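Local coordinates for protein 361aa long hypothetical D-aminopeptidase (PDB 2DRH) that is probably an aminopeptidase of the peptidase S58 family, related to DmpA, although its natural substrate is not established, at residues P47-I55 against A169-S177; K28-K36 against H148-A157. All coordinates share one frame; numbering follows the deposited sequence.

Contact 1 of 2, residues P47-I55 against A169-S177; sequences PVRTGVTAI and AVGAGTGMS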
ATOM      1  N   PRO A  47       3.829 -23.958  32.418  1.00 32.06           N
ATOM      2  CA  PRO A  47       2.425 -23.601  32.672  1.00 31.91           C
ATOM      3  C   PRO A  47       1.700 -23.085  31.429  1.00 31.64           C
ATOM      4  O   PRO A  47       2.309 -22.462  30.561  1.00 30.26           O
ATOM      5  CB  PRO A  47       2.535 -22.524  33.749  1.00 31.57           C
ATOM      6  CG  PRO A  47       3.790 -22.904  34.479  1.00 31.15           C
ATOM      7  CD  PRO A  47       4.721 -23.241  33.347  1.00 32.15           C
ATOM      8  N   VAL A  48       0.398 -23.342  31.351  1.00 30.30           N
ATOM      9  CA  VAL A  48      -0.391 -22.902  30.209  1.00 28.89           C
ATOM     10  C   VAL A  48      -1.357 -21.785  30.581  1.00 27.70           C
ATOM     11  O   VAL A  48      -2.187 -21.931  31.479  1.00 28.18           O
ATOM     12  CB  VAL A  48      -1.189 -24.070  29.590  1.00 29.68           C
ATOM     13  CG1 VAL A  48      -2.035 -24.725  30.643  1.00 31.24           C
ATOM     14  CG2 VAL A  48      -2.073 -23.560  28.457  1.00 27.61           C
ATOM     15  N   ARG A  49      -1.235 -20.669  29.871  1.00 26.35           N
ATOM     16  CA  ARG A  49      -2.072 -19.497  30.090  1.00 24.69           C
ATOM     17  C   ARG A  49      -2.353 -18.901  28.712  1.00 24.20           C
ATOM     18  O   ARG A  49      -1.782 -17.883  28.338  1.00 22.56           O
ATOM     19  CB  ARG A  49      -1.329 -18.479  30.961  1.00 24.28           C
ATOM     20  CG  ARG A  49      -0.829 -19.012  32.311  1.00 25.46           C
ATOM     21  CD  ARG A  49      -1.933 -19.093  33.364  1.00 28.09           C
ATOM     22  NE  ARG A  49      -1.404 -19.379  34.703  1.00 28.65           N
ATOM     23  CZ  ARG A  49      -1.000 -20.579  35.119  1.00 29.01           C
ATOM     24  NH1 ARG A  49      -1.064 -21.629  34.307  1.00 29.25           N
ATOM     25  NH2 ARG A  49      -0.523 -20.730  36.349  1.00 26.24           N
ATOM     26  N   THR A  50      -3.221 -19.557  27.951  1.00 23.39           N
ATOM     27  CA  THR A  50      -3.542 -19.091  26.613  1.00 23.26           C
ATOM     28  C   THR A  50      -5.016 -19.361  26.307  1.00 22.39           C
ATOM     29  O   THR A  50      -5.798 -19.642  27.213  1.00 22.87           O
ATOM     30  CB  THR A  50      -2.623 -19.785  25.564  1.00 21.64           C
ATOM     31  OG1 THR A  50      -2.789 -19.159  24.291  1.00 24.69           O
ATOM     32  CG2 THR A  50      -2.953 -21.261  25.439  1.00 23.71           C
ATOM     33  N   GLY A  51      -5.402 -19.268  25.041  1.00 22.82           N
ATOM     34  CA  GLY A  51      -6.793 -19.507  24.699  1.00 23.21           C
ATOM     35  C   GLY A  51      -7.158 -19.075  23.299  1.00 23.85           C
ATOM     36  O   GLY A  51      -6.287 -18.760  22.489  1.00 23.20           O
ATOM     37  N   VAL A  52      -8.460 -19.044  23.027  1.00 23.15           N
ATOM     38  CA  VAL A  52      -8.981 -18.672  21.724  1.00 23.20           C
ATOM     39  C   VAL A  52     -10.237 -17.823  21.872  1.00 23.21           C
ATOM     40  O   VAL A  52     -11.069 -18.072  22.746  1.00 24.66           O
ATOM     41  CB  VAL A  52      -9.341 -19.934  20.896  1.00 24.36           C
ATOM     42  CG1 VAL A  52      -9.986 -19.537  19.570  1.00 23.09           C
ATOM     43  CG2 VAL A  52      -8.097 -20.765  20.647  1.00 24.01           C
ATOM     44  N   THR A  53     -10.367 -16.815  21.019  1.00 22.50           N
ATOM     45  CA  THR A  53     -11.533 -15.944  21.036  1.00 20.79           C
ATOM     46  C   THR A  53     -12.068 -15.858  19.610  1.00 23.36           C
ATOM     47  O   THR A  53     -11.311 -15.610  18.663  1.00 22.72           O
ATOM     48  CB  THR A  53     -11.180 -14.523  21.525  1.00 20.26           C
ATOM     49  OG1 THR A  53     -10.758 -14.572  22.893  1.00 17.85           O
ATOM     50  CG2 THR A  53     -12.389 -13.603  21.400  1.00 19.92           C
ATOM     51  N   ALA A  54     -13.372 -16.067  19.463  1.00 22.30           N
ATOM     52  CA  ALA A  54     -14.008 -16.025  18.158  1.00 21.52           C
ATOM     53  C   ALA A  54     -14.997 -14.869  18.042  1.00 22.41           C
ATOM     54  O   ALA A  54     -15.773 -14.618  18.956  1.00 19.76           O
ATOM     55  CB  ALA A  54     -14.722 -17.346  17.897  1.00 21.74           C
ATOM     56  N   ILE A  55     -14.950 -14.161  16.918  1.00 22.85           N
ATOM     57  CA  ILE A  55     -15.867 -13.055  16.678  1.00 24.79           C
ATOM     58  C   ILE A  55     -16.620 -13.364  15.388  1.00 25.15           C
ATOM     59  O   ILE A  55     -16.013 -13.539  14.327  1.00 24.75           O
ATOM     60  CB  ILE A  55     -15.138 -11.682  16.512  1.00 24.34           C
ATOM     61  CG1 ILE A  55     -14.307 -11.353  17.758  1.00 24.06           C
ATOM     62  CG2 ILE A  55     -16.163 -10.572  16.296  1.00 24.60           C
ATOM     63  CD1 ILE A  55     -12.850 -11.782  17.665  1.00 24.37           C
ATOM     64  N   ALA A 169      -8.785 -11.510  31.368  1.00 24.49           N
ATOM     65  CA  ALA A 169      -7.915 -12.637  31.036  1.00 25.03           C
ATOM     66  C   ALA A 169      -8.716 -13.887  30.680  1.00 24.70           C
ATOM     67  O   ALA A 169      -8.765 -14.852  31.440  1.00 25.15           O
ATOM     68  CB  ALA A 169      -6.967 -12.923  32.201  1.00 24.85           C
ATOM     69  N   VAL A 170      -9.334 -13.866  29.506  1.00 23.65           N
ATOM     70  CA  VAL A 170     -10.144 -14.985  29.049  1.00 23.00           C
ATOM     71  C   VAL A 170      -9.906 -15.180  27.558  1.00 23.05           C
ATOM     72  O   VAL A 170      -9.467 -14.256  26.872  1.00 23.43           O
ATOM     73  CB  VAL A 170     -11.653 -14.704  29.313  1.00 24.23           C
ATOM     74  CG1 VAL A 170     -11.916 -14.622  30.826  1.00 22.33           C
ATOM     75  CG2 VAL A 170     -12.063 -13.391  28.649  1.00 19.70           C
ATOM     76  N   GLY A 171     -10.187 -16.378  27.056  1.00 21.94           N
ATOM     77  CA  GLY A 171      -9.981 -16.641  25.643  1.00 20.34           C
ATOM     78  C   GLY A 171      -8.564 -16.304  25.200  1.00 20.38           C
ATOM     79  O   GLY A 171      -7.591 -16.696  25.850  1.00 20.97           O
ATOM     80  N   ALA A 172      -8.440 -15.572  24.096  1.00 19.03           N
ATOM     81  CA  ALA A 172      -7.127 -15.195  23.593  1.00 19.50           C
ATOM     82  C   ALA A 172      -6.410 -14.246  24.557  1.00 19.42           C
ATOM     83  O   ALA A 172      -5.189 -14.132  24.528  1.00 20.44           O
ATOM     84  CB  ALA A 172      -7.261 -14.550  22.218  1.00 18.01           C
ATOM     85  N   GLY A 173      -7.165 -13.576  25.419  1.00 20.12           N
ATOM     86  CA  GLY A 173      -6.546 -12.653  26.357  1.00 21.09           C
ATOM     87  C   GLY A 173      -5.951 -13.310  27.592  1.00 22.18           C
ATOM     88  O   GLY A 173      -5.167 -12.696  28.318  1.00 22.43           O
ATOM     89  N   THR A 174      -6.311 -14.566  27.819  1.00 22.71           N
ATOM     90  CA  THR A 174      -5.855 -15.318  28.984  1.00 23.37           C
ATOM     91  C   THR A 174      -4.454 -15.000  29.525  1.00 24.06           C
ATOM     92  O   THR A 174      -4.325 -14.597  30.676  1.00 21.52           O
ATOM     93  CB  THR A 174      -5.968 -16.839  28.723  1.00 24.30           C
ATOM     94  OG1 THR A 174      -7.344 -17.173  28.473  1.00 24.71           O
ATOM     95  CG2 THR A 174      -5.472 -17.633  29.929  1.00 24.26           C
ATOM     96  N   GLY A 175      -3.409 -15.162  28.714  1.00 23.95           N
ATOM     97  CA  GLY A 175      -2.068 -14.895  29.219  1.00 22.72           C
ATOM     98  C   GLY A 175      -1.344 -13.659  28.709  1.00 23.30           C
ATOM     99  O   GLY A 175      -0.112 -13.622  28.727  1.00 24.01           O
ATOM    100  N   MET A 176      -2.093 -12.645  28.276  1.00 22.37           N
ATOM    101  CA  MET A 176      -1.507 -11.409  27.748  1.00 22.81           C
ATOM    102  C   MET A 176      -1.084 -10.377  28.802  1.00 22.92           C
ATOM    103  O   MET A 176      -1.565 -10.384  29.938  1.00 24.57           O
ATOM    104  CB  MET A 176      -2.486 -10.748  26.772  1.00 22.25           C
ATOM    105  CG  MET A 176      -2.849 -11.605  25.560  1.00 24.66           C
ATOM    106  SD  MET A 176      -1.437 -12.050  24.504  1.00 23.63           S
ATOM    107  CE  MET A 176      -1.934 -13.669  23.929  1.00 24.80           C
ATOM    108  N   SER A 177      -0.179  -9.488  28.401  1.00 23.21           N
ATOM    109  CA  SER A 177       0.344  -8.434  29.265  1.00 22.98           C
ATOM    110  C   SER A 177       0.185  -7.079  28.585  1.00 23.49           C
ATOM    111  O   SER A 177       0.434  -6.952  27.391  1.00 23.19           O
ATOM    112  CB  SER A 177       1.838  -8.661  29.541  1.00 23.36           C
ATOM    113  OG  SER A 177       2.067  -9.925  30.118  1.00 23.50           O
TER
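Gly171 and Gly51 meet almost backbone to backbone, Gly171 O lying 3.1 Å from Gly51 CA in a CA-H...O contact. Neither position tolerates a side chain: a beta carbon at Gly51 would run into Gly171 O, and one at Gly171 into Thr53 OG1. Gly171 O also accepts from Thr174 N and Thr174 OG1, both arriving from the same face of its carbonyl plane. Next, Ala172 N makes the single hydrogen bond that joins the segments, 2.8 Å to Thr53 OG1 and nearly straight (172°). With chi1 at -65°, that hydroxyl stands opposite its own carbonyl carbon, beside the backbone N; its other partner is His31 ND1. Thr174 follows, its CB 3.2 Å and its CG2 3.4 Å from Thr50 O, while its OG1 turns back to Gly171 O at 2.7 Å. A valine in place of Thr174 lacks the hydroxyl and would probably leave Gly171 O with only Thr174 N of these two donors, and the 171-174 backbone less firmly tied. Gly175 completes the run, with its CA 3.1 Å from Arg49 O, where a side chain would collide. Strand 48-56 is flanked in its sheet by strands 28-36 and 96-100; the loop lies against one face, Ala172 reaching Leu98, whereas Val52 and Ala54 turn to helix 151-160 on the other.

Contact 2 of 2, residues K28-K36 against H148-A157; sequences KVGHVTLIK and HVKREHVVEA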
ATOM      1  N   LYS A  28     -21.374 -11.589  17.566  1.00 28.09           N
ATOM      2  CA  LYS A  28     -21.273 -12.465  18.727  1.00 28.36           C
ATOM      3  C   LYS A  28     -19.817 -12.795  19.063  1.00 28.23           C
ATOM      4  O   LYS A  28     -18.969 -12.864  18.172  1.00 25.71           O
ATOM      5  CB  LYS A  28     -22.070 -13.743  18.466  1.00 30.21           C
ATOM      6  CG  LYS A  28     -23.580 -13.484  18.338  1.00 35.03           C
ATOM      7  CD  LYS A  28     -24.322 -14.686  17.781  1.00 35.53           C
ATOM      8  CE  LYS A  28     -24.194 -15.898  18.684  1.00 37.56           C
ATOM      9  NZ  LYS A  28     -24.697 -17.134  18.007  1.00 38.49           N
ATOM     10  N   VAL A  29     -19.541 -12.986  20.356  1.00 27.79           N
ATOM     11  CA  VAL A  29     -18.191 -13.295  20.838  1.00 27.66           C
ATOM     12  C   VAL A  29     -18.175 -14.524  21.748  1.00 28.18           C
ATOM     13  O   VAL A  29     -18.986 -14.637  22.670  1.00 28.46           O
ATOM     14  CB  VAL A  29     -17.582 -12.113  21.636  1.00 25.37           C
ATOM     15  CG1 VAL A  29     -16.189 -12.476  22.117  1.00 25.44           C
ATOM     16  CG2 VAL A  29     -17.525 -10.865  20.774  1.00 23.75           C
ATOM     17  N   GLY A  30     -17.242 -15.434  21.481  1.00 26.98           N
ATOM     18  CA  GLY A  30     -17.116 -16.641  22.280  1.00 28.19           C
ATOM     19  C   GLY A  30     -15.676 -16.856  22.711  1.00 27.13           C
ATOM     20  O   GLY A  30     -14.754 -16.510  21.970  1.00 26.38           O
ATOM     21  N   HIS A  31     -15.483 -17.430  23.898  1.00 26.45           N
ATOM     22  CA  HIS A  31     -14.146 -17.680  24.443  1.00 25.49           C
ATOM     23  C   HIS A  31     -13.897 -19.127  24.863  1.00 25.22           C
ATOM     24  O   HIS A  31     -14.822 -19.878  25.165  1.00 24.30           O
ATOM     25  CB  HIS A  31     -13.894 -16.855  25.710  1.00 24.03           C
ATOM     26  CG  HIS A  31     -13.958 -15.374  25.520  1.00 24.49           C
ATOM     27  ND1 HIS A  31     -13.174 -14.703  24.608  1.00 23.93           N
ATOM     28  CD2 HIS A  31     -14.632 -14.423  26.209  1.00 23.69           C
ATOM     29  CE1 HIS A  31     -13.355 -13.402  24.749  1.00 23.56           C
ATOM     30  NE2 HIS A  31     -14.234 -13.206  25.714  1.00 24.75           N
ATOM     31  N   VAL A  32     -12.617 -19.478  24.904  1.00 24.05           N
ATOM     32  CA  VAL A  32     -12.150 -20.773  25.373  1.00 23.61           C
ATOM     33  C   VAL A  32     -10.875 -20.389  26.115  1.00 23.88           C
ATOM     34  O   VAL A  32      -9.931 -19.851  25.518  1.00 22.16           O
ATOM     35  CB  VAL A  32     -11.845 -21.753  24.222  1.00 24.63           C
ATOM     36  CG1 VAL A  32     -11.046 -22.954  24.749  1.00 22.42           C
ATOM     37  CG2 VAL A  32     -13.153 -22.244  23.617  1.00 22.79           C
ATOM     38  N   THR A  33     -10.874 -20.628  27.426  1.00 23.98           N
ATOM     39  CA  THR A  33      -9.754 -20.263  28.289  1.00 23.61           C
ATOM     40  C   THR A  33      -8.969 -21.482  28.742  1.00 23.34           C
ATOM     41  O   THR A  33      -9.550 -22.459  29.197  1.00 22.03           O
ATOM     42  CB  THR A  33     -10.264 -19.493  29.529  1.00 24.64           C
ATOM     43  OG1 THR A  33     -11.053 -18.377  29.096  1.00 24.83           O
ATOM     44  CG2 THR A  33      -9.097 -18.981  30.376  1.00 22.20           C
ATOM     45  N   LEU A  34      -7.646 -21.410  28.617  1.00 22.65           N
ATOM     46  CA  LEU A  34      -6.775 -22.519  28.989  1.00 22.58           C
ATOM     47  C   LEU A  34      -5.758 -22.139  30.053  1.00 23.33           C
ATOM     48  O   LEU A  34      -4.773 -21.449  29.777  1.00 22.04           O
ATOM     49  CB  LEU A  34      -6.043 -23.036  27.752  1.00 21.00           C
ATOM     50  CG  LEU A  34      -6.993 -23.425  26.627  1.00 20.22           C
ATOM     51  CD1 LEU A  34      -6.209 -23.740  25.360  1.00 19.75           C
ATOM     52  CD2 LEU A  34      -7.840 -24.616  27.087  1.00 21.15           C
ATOM     53  N   ILE A  35      -6.008 -22.606  31.271  1.00 24.95           N
ATOM     54  CA  ILE A  35      -5.137 -22.333  32.401  1.00 27.20           C
ATOM     55  C   ILE A  35      -4.814 -23.647  33.101  1.00 29.18           C
ATOM     56  O   ILE A  35      -5.718 -24.387  33.495  1.00 28.73           O
ATOM     57  CB  ILE A  35      -5.818 -21.372  33.396  1.00 28.16           C
ATOM     58  CG1 ILE A  35      -6.221 -20.084  32.664  1.00 26.58           C
ATOM     59  CG2 ILE A  35      -4.877 -21.073  34.573  1.00 27.36           C
ATOM     60  CD1 ILE A  35      -6.779 -18.993  33.570  1.00 23.84           C
ATOM     61  N   LYS A  36      -3.526 -23.935  33.249  1.00 29.45           N
ATOM     62  CA  LYS A  36      -3.094 -25.168  33.894  1.00 30.56           C
ATOM     63  C   LYS A  36      -1.614 -25.131  34.256  1.00 29.88           C
ATOM     64  O   LYS A  36      -0.793 -24.625  33.497  1.00 30.72           O
ATOM     65  CB  LYS A  36      -3.354 -26.362  32.964  1.00 33.48           C
ATOM     66  CG  LYS A  36      -2.610 -27.631  33.357  1.00 36.84           C
ATOM     67  CD  LYS A  36      -2.573 -28.644  32.220  1.00 39.03           C
ATOM     68  CE  LYS A  36      -1.681 -29.827  32.577  1.00 41.08           C
ATOM     69  NZ  LYS A  36      -0.285 -29.403  32.918  1.00 43.17           N
ATOM     70  N   HIS A 148      -0.590 -25.208  23.094  1.00 23.33           N
ATOM     71  CA  HIS A 148      -1.630 -25.877  23.862  1.00 24.12           C
ATOM     72  C   HIS A 148      -3.031 -25.701  23.290  1.00 24.07           C
ATOM     73  O   HIS A 148      -3.946 -26.453  23.625  1.00 24.35           O
ATOM     74  CB  HIS A 148      -1.542 -25.408  25.317  1.00 23.23           C
ATOM     75  CG  HIS A 148      -0.207 -25.684  25.931  1.00 24.45           C
ATOM     76  ND1 HIS A 148       0.261 -26.965  26.144  1.00 24.95           N
ATOM     77  CD2 HIS A 148       0.804 -24.853  26.280  1.00 25.58           C
ATOM     78  CE1 HIS A 148       1.501 -26.909  26.593  1.00 25.58           C
ATOM     79  NE2 HIS A 148       1.855 -25.640  26.683  1.00 24.85           N
ATOM     80  N   VAL A 149      -3.198 -24.714  22.416  1.00 24.30           N
ATOM     81  CA  VAL A 149      -4.490 -24.501  21.780  1.00 23.67           C
ATOM     82  C   VAL A 149      -4.743 -25.704  20.882  1.00 25.44           C
ATOM     83  O   VAL A 149      -3.857 -26.116  20.134  1.00 24.83           O
ATOM     84  CB  VAL A 149      -4.489 -23.250  20.888  1.00 22.39           C
ATOM     85  CG1 VAL A 149      -5.740 -23.238  20.025  1.00 24.47           C
ATOM     86  CG2 VAL A 149      -4.413 -21.998  21.741  1.00 21.75           C
ATOM     87  N   LYS A 150      -5.941 -26.273  20.960  1.00 25.22           N
ATOM     88  CA  LYS A 150      -6.278 -27.415  20.121  1.00 24.99           C
ATOM     89  C   LYS A 150      -7.321 -26.998  19.095  1.00 24.74           C
ATOM     90  O   LYS A 150      -8.114 -26.084  19.338  1.00 24.53           O
ATOM     91  CB  LYS A 150      -6.816 -28.575  20.963  1.00 27.45           C
ATOM     92  CG  LYS A 150      -5.818 -29.141  21.961  1.00 29.65           C
ATOM     93  CD  LYS A 150      -6.326 -30.437  22.588  1.00 34.21           C
ATOM     94  CE  LYS A 150      -6.120 -31.638  21.661  1.00 36.72           C
ATOM     95  NZ  LYS A 150      -6.720 -31.461  20.300  1.00 39.19           N
ATOM     96  N   ARG A 151      -7.316 -27.667  17.948  1.00 23.53           N
ATOM     97  CA  ARG A 151      -8.262 -27.355  16.899  1.00 24.96           C
ATOM     98  C   ARG A 151      -9.709 -27.342  17.394  1.00 24.65           C
ATOM     99  O   ARG A 151     -10.480 -26.470  17.003  1.00 23.76           O
ATOM    100  CB  ARG A 151      -8.097 -28.335  15.729  1.00 25.21           C
ATOM    101  CG  ARG A 151      -8.192 -29.809  16.083  1.00 27.07           C
ATOM    102  CD  ARG A 151      -7.602 -30.654  14.962  1.00 28.26           C
ATOM    103  NE  ARG A 151      -8.210 -30.349  13.668  1.00 30.25           N
ATOM    104  CZ  ARG A 151      -7.633 -30.596  12.496  1.00 31.21           C
ATOM    105  NH1 ARG A 151      -6.425 -31.153  12.451  1.00 29.79           N
ATOM    106  NH2 ARG A 151      -8.262 -30.285  11.368  1.00 29.06           N
ATOM    107  N   GLU A 152     -10.073 -28.280  18.268  1.00 26.01           N
ATOM    108  CA  GLU A 152     -11.444 -28.336  18.787  1.00 27.44           C
ATOM    109  C   GLU A 152     -11.783 -27.070  19.558  1.00 27.53           C
ATOM    110  O   GLU A 152     -12.952 -26.678  19.636  1.00 26.66           O
ATOM    111  CB  GLU A 152     -11.659 -29.521  19.737  1.00 27.85           C
ATOM    112  CG  GLU A 152     -11.095 -30.845  19.300  1.00 30.81           C
ATOM    113  CD  GLU A 152      -9.645 -31.005  19.703  1.00 32.15           C
ATOM    114  OE1 GLU A 152      -8.777 -30.369  19.075  1.00 31.42           O
ATOM    115  OE2 GLU A 152      -9.374 -31.758  20.662  1.00 36.23           O
ATOM    116  N   HIS A 153     -10.764 -26.451  20.149  1.00 25.86           N
ATOM    117  CA  HIS A 153     -10.964 -25.227  20.925  1.00 26.92           C
ATOM    118  C   HIS A 153     -11.522 -24.124  20.035  1.00 26.90           C
ATOM    119  O   HIS A 153     -12.330 -23.306  20.478  1.00 26.89           O
ATOM    120  CB  HIS A 153      -9.641 -24.780  21.559  1.00 27.33           C
ATOM    121  CG  HIS A 153      -9.132 -25.719  22.611  1.00 28.69           C
ATOM    122  ND1 HIS A 153      -7.813 -25.745  23.012  1.00 27.16           N
ATOM    123  CD2 HIS A 153      -9.767 -26.665  23.346  1.00 27.43           C
ATOM    124  CE1 HIS A 153      -7.657 -26.666  23.948  1.00 26.53           C
ATOM    125  NE2 HIS A 153      -8.828 -27.238  24.169  1.00 26.93           N
ATOM    126  N   VAL A 154     -11.101 -24.121  18.775  1.00 27.31           N
ATOM    127  CA  VAL A 154     -11.557 -23.121  17.821  1.00 27.58           C
ATOM    128  C   VAL A 154     -13.036 -23.321  17.489  1.00 27.44           C
ATOM    129  O   VAL A 154     -13.799 -22.358  17.421  1.00 27.87           O
ATOM    130  CB  VAL A 154     -10.742 -23.179  16.516  1.00 27.66           C
ATOM    131  CG1 VAL A 154     -11.250 -22.115  15.542  1.00 27.25           C
ATOM    132  CG2 VAL A 154      -9.264 -22.965  16.819  1.00 28.42           C
ATOM    133  N   VAL A 155     -13.434 -24.568  17.275  1.00 26.80           N
ATOM    134  CA  VAL A 155     -14.825 -24.867  16.969  1.00 27.22           C
ATOM    135  C   VAL A 155     -15.698 -24.534  18.181  1.00 28.05           C
ATOM    136  O   VAL A 155     -16.796 -23.996  18.035  1.00 27.77           O
ATOM    137  CB  VAL A 155     -15.013 -26.358  16.599  1.00 28.49           C
ATOM    138  CG1 VAL A 155     -16.500 -26.654  16.358  1.00 27.06           C
ATOM    139  CG2 VAL A 155     -14.195 -26.693  15.343  1.00 24.74           C
ATOM    140  N   GLU A 156     -15.193 -24.846  19.373  1.00 27.20           N
ATOM    141  CA  GLU A 156     -15.918 -24.581  20.611  1.00 27.94           C
ATOM    142  C   GLU A 156     -16.120 -23.081  20.816  1.00 26.84           C
ATOM    143  O   GLU A 156     -17.226 -22.634  21.149  1.00 25.33           O
ATOM    144  CB  GLU A 156     -15.155 -25.181  21.804  1.00 30.73           C
ATOM    145  CG  GLU A 156     -15.838 -25.049  23.163  1.00 34.16           C
ATOM    146  CD  GLU A 156     -17.257 -25.621  23.191  1.00 37.48           C
ATOM    147  OE1 GLU A 156     -17.471 -26.743  22.684  1.00 39.75           O
ATOM    148  OE2 GLU A 156     -18.163 -24.954  23.737  1.00 39.96           O
ATOM    149  N   ALA A 157     -15.057 -22.306  20.619  1.00 24.64           N
ATOM    150  CA  ALA A 157     -15.135 -20.856  20.786  1.00 23.24           C
ATOM    151  C   ALA A 157     -16.207 -20.278  19.864  1.00 23.02           C
ATOM    152  O   ALA A 157     -16.936 -19.361  20.248  1.00 22.46           O
ATOM    153  CB  ALA A 157     -13.778 -20.206  20.489  1.00 22.27           C
TER
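Lys150, whose CB covers part of the His153 ring on which Leu34 packs, has its NZ gripped by both carboxylate oxygens of Glu152, at 2.6 Å from OE1 and 2.7 Å from OE2, each through its syn lone pair. That CB is offset toward the rim of one face, and Leu34 CD2 comes over the other in an off-centre CH-pi contact, 4.2 Å from the ring centroid and 29° off the normal; Leu34 CD1 comes in obliquely, 3.5 Å from His153 ND1. Val32 crosses His153 at about a right angle. Its CG1, anti to the backbone N (chi1 166°), approaches the root of the imidazole, and its CG2 lies 3.4 Å from His153 O and 3.8 Å from Ala157 CB. Farther along, the backbones close up at Gly30, whose CA meets Ala157 O at 3.4 Å in a CA-H...O contact; a beta carbon there would strike that oxygen. Strand and helix run roughly antiparallel, at 146°, their segment axes approaching to 7.4 Å. Arg160, farther along this helix, hydrogen-bonds His31 O, but no hydrogen bond or salt bridge joins the two segments themselves, which implies that apolar and aromatic packing holds them here, the Lys150-Glu152 charge pair staying within 148-157.

Contacts 1 and 2 share one sheet and illustrate how its two faces are dressed differently: the glycine-rich loop 169-177 lies against one, helix 151-160 against the other. Their centres are about 8 Å apart. Strands 28-36 and 48-56 are antiparallel neighbours, joined by probable hydrogen bonds such as Val48 N to Lys36 O (2.8 Å) and Ala54 N to Gly30 O (2.9 Å). Strand 28-36 also touches the loop of contact 1, Thr33 CG2 coming within 3.2 Å of Thr174 OG1 and Gly171 N hydrogen-bonded to Thr33 OG1. Along the chain the two contacts interlock, because their segments alternate. Neither contact is marked by a bound ligand or an assigned catalytic residue, so any relation to the probable aminopeptidase site remains open.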